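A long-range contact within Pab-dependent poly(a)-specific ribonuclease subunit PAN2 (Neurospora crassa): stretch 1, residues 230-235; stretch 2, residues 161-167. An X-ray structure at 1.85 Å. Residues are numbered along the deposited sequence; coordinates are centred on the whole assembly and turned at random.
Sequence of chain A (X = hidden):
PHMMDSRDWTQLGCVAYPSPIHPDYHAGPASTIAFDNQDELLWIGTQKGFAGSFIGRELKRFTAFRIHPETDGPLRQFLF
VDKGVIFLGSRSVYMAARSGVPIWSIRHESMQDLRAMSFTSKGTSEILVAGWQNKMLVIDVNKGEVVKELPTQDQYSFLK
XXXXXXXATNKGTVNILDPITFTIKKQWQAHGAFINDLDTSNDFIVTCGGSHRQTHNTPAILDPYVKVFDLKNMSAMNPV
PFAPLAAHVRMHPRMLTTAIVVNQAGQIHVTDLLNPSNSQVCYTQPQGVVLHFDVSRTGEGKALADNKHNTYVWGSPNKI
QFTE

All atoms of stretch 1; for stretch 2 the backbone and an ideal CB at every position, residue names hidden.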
# COMPACT_ATOMS: atom_id res chain seq x y z
N ASP A 230 20.12 33.25 -41.04
CA ASP A 230 19.16 33.46 -42.12
C ASP A 230 18.83 32.14 -42.79
O ASP A 230 19.66 31.60 -43.52
CB ASP A 230 19.74 34.46 -43.13
CG ASP A 230 18.81 34.76 -44.31
OD1 ASP A 230 17.78 34.07 -44.52
OD2 ASP A 230 19.14 35.70 -45.05
N LEU A 231 17.63 31.62 -42.57
CA LEU A 231 17.25 30.31 -43.08
C LEU A 231 16.88 30.36 -44.56
O LEU A 231 17.01 29.37 -45.28
CB LEU A 231 16.08 29.72 -42.29
CG LEU A 231 16.39 28.62 -41.28
CD1 LEU A 231 15.13 27.83 -40.93
CD2 LEU A 231 17.51 27.69 -41.77
N LYS A 232 16.42 31.53 -45.01
CA LYS A 232 16.00 31.71 -46.38
C LYS A 232 17.21 31.64 -47.31
O LYS A 232 17.21 30.91 -48.30
CB LYS A 232 15.27 33.04 -46.54
CG LYS A 232 14.54 33.24 -47.87
CD LYS A 232 14.01 34.66 -47.98
CE LYS A 232 13.51 34.97 -49.39
NZ LYS A 232 12.35 34.11 -49.76
N ASN A 233 18.25 32.38 -46.97
CA ASN A 233 19.45 32.44 -47.80
C ASN A 233 20.63 31.65 -47.23
O ASN A 233 21.75 31.75 -47.74
CB ASN A 233 19.85 33.90 -48.02
CG ASN A 233 18.68 34.75 -48.51
OD1 ASN A 233 18.29 34.67 -49.67
ND2 ASN A 233 18.11 35.56 -47.62
N MET A 234 20.37 30.89 -46.16
CA MET A 234 21.36 29.99 -45.54
C MET A 234 22.70 30.63 -45.21
O MET A 234 23.75 30.12 -45.60
CB MET A 234 21.60 28.77 -46.43
CG MET A 234 20.38 27.87 -46.57
SD MET A 234 19.93 27.06 -45.02
CE MET A 234 21.04 25.66 -45.03
N SER A 235 22.68 31.74 -44.46
CA SER A 235 23.91 32.38 -44.02
C SER A 235 23.71 33.04 -42.66
O SER A 235 22.59 33.37 -42.28
CB SER A 235 24.40 33.41 -45.05
OG SER A 235 23.56 34.54 -45.08
N UNK A 161 11.46 21.88 -36.22
CA UNK A 161 11.15 21.96 -37.63
C UNK A 161 10.54 23.31 -37.98
O UNK A 161 9.57 23.73 -37.37
CB UNK A 161 10.20 20.83 -38.03
N UNK A 162 11.13 23.98 -38.96
CA UNK A 162 10.50 25.15 -39.57
C UNK A 162 10.53 24.93 -41.07
O UNK A 162 9.70 24.21 -41.61
CB UNK A 162 11.20 26.45 -39.18
N UNK A 163 11.51 25.56 -41.72
CA UNK A 163 11.80 25.30 -43.13
C UNK A 163 12.61 24.01 -43.23
O UNK A 163 12.45 23.22 -44.16
CB UNK A 163 12.55 26.47 -43.77
N UNK A 164 13.50 23.83 -42.25
CA UNK A 164 14.35 22.65 -42.12
C UNK A 164 14.30 22.23 -40.67
O UNK A 164 13.77 22.96 -39.83
CB UNK A 164 15.79 22.92 -42.58
N UNK A 165 14.87 21.07 -40.36
CA UNK A 165 15.01 20.67 -38.97
C UNK A 165 16.27 21.34 -38.41
O UNK A 165 17.37 21.05 -38.85
CB UNK A 165 15.08 19.15 -38.84
N UNK A 166 16.08 22.25 -37.46
CA UNK A 166 17.21 22.93 -36.86
C UNK A 166 17.60 22.20 -35.60
O UNK A 166 16.81 22.04 -34.66
CB UNK A 166 16.89 24.40 -36.57
N UNK A 167 18.85 21.75 -35.60
CA UNK A 167 19.32 20.78 -34.62
C UNK A 167 20.50 21.32 -33.83
O UNK A 167 21.61 21.40 -34.34
CB UNK A 167 19.71 19.47 -35.31

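Stretch 1 is a tight turn. Asp230 and Ser235 pair through their backbones, and the Asp230 carboxylate is occupied by Lys232 N (a weak bond), Asn233 N and Asn233 ND2. What remains for stretch 2 is the Leu231 side chain, the Leu231 and Lys232 carbonyls, the long chain of Lys232 and the thioether of Met234.

Position 161 has nothing of stretch 1 within 5.5 Å of its ideal CB, so this contact sets no preference. It is Met161.

At position 162 the CB points toward stretch 1 and lies 4.5 Å from Leu231 CD1. A small side chain would fit, polar or apolar, since a methyl group asks for no polar partner. The residue is Ser162, whose OG packs 3.3 Å from Leu231 CD1 and finds its hydrogen bonding elsewhere in the structure.

Position 163 also points toward stretch 1, its ideal CB 4.1 Å from Leu231 CD1. Beyond lie the Leu231 carbonyl and the aliphatic part of Lys232, so a long chain with an apolar stem and a polar end would suit; Gln, Lys or Arg could all be considered, though a positive end must tolerate the Lys232 amine. Arg163 is found here. Its CD passes 3.9 Å from Leu231 O, and Lys232 CB lies over one face of the flat guanidinium. The two cations meet indirectly: one water accepts from Arg163 NH1 at 3.0 Å and, weakly, from Lys232 NZ at 3.3 Å.

At position 164 the CB again points toward stretch 1, 5.1 Å from Leu231 CD2, which leaves room for a large group to lie against both Leu231 and Met234. Leu, Met, Phe or Tyr would suit, and the carbonyls beyond could favour a polar tip. The residue is Tyr164, with chi1 in the m well. Leu231 CD2 meets the ring edge, 3.7 Å from Tyr164 CD2, while Met234 SD approaches obliquely, 3.8 Å from Tyr164 CE2. The hydroxyl adds a bridge: a water 2.6 Å from Tyr164 OH donates to Leu231 O at 3.0 Å.

Position 165 points away, so stretch 1 sets no preference; it is Ile165.

Position 166, in a strand, turns back toward stretch 1, but its ideal CB has no neighbour there within 5.5 Å. A short or medium apolar group could reach the Leu231 methyls. Cys166 does so with chi1 in the m well, placing SG 4.0 Å from Leu231 CD1.

Position 167 is out of reach; it is Ala167.

Stretch 2 (161-167) MSRYICA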
# COMPACT_ATOMS: atom_id res chain seq x y z
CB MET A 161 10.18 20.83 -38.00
CG MET A 161 9.69 20.88 -39.43
SD MET A 161 10.99 20.71 -40.66
CE MET A 161 10.01 20.85 -42.16
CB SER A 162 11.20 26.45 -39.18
OG SER A 162 12.61 26.37 -39.36
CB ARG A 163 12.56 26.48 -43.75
CG ARG A 163 12.74 26.37 -45.26
CD ARG A 163 13.61 27.49 -45.82
NE ARG A 163 13.10 28.83 -45.51
CZ ARG A 163 12.50 29.62 -46.39
NH1 ARG A 163 12.32 29.22 -47.65
NH2 ARG A 163 12.07 30.82 -46.02
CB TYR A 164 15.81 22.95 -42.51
CG TYR A 164 15.98 23.59 -43.87
CD1 TYR A 164 15.76 22.87 -45.03
CD2 TYR A 164 16.36 24.92 -43.99
CE1 TYR A 164 15.91 23.45 -46.28
CE2 TYR A 164 16.52 25.51 -45.23
CZ TYR A 164 16.29 24.77 -46.37
OH TYR A 164 16.45 25.35 -47.60
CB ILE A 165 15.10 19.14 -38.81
CG1 ILE A 165 13.78 18.49 -39.23
CG2 ILE A 165 15.45 18.76 -37.37
CD1 ILE A 165 13.84 16.98 -39.30
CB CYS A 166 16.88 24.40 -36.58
SG CYS A 166 16.39 25.30 -38.07
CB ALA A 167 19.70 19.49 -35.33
O HOH W 1 11.20 31.05 -49.81
O HOH W 2 16.90 27.86 -47.82
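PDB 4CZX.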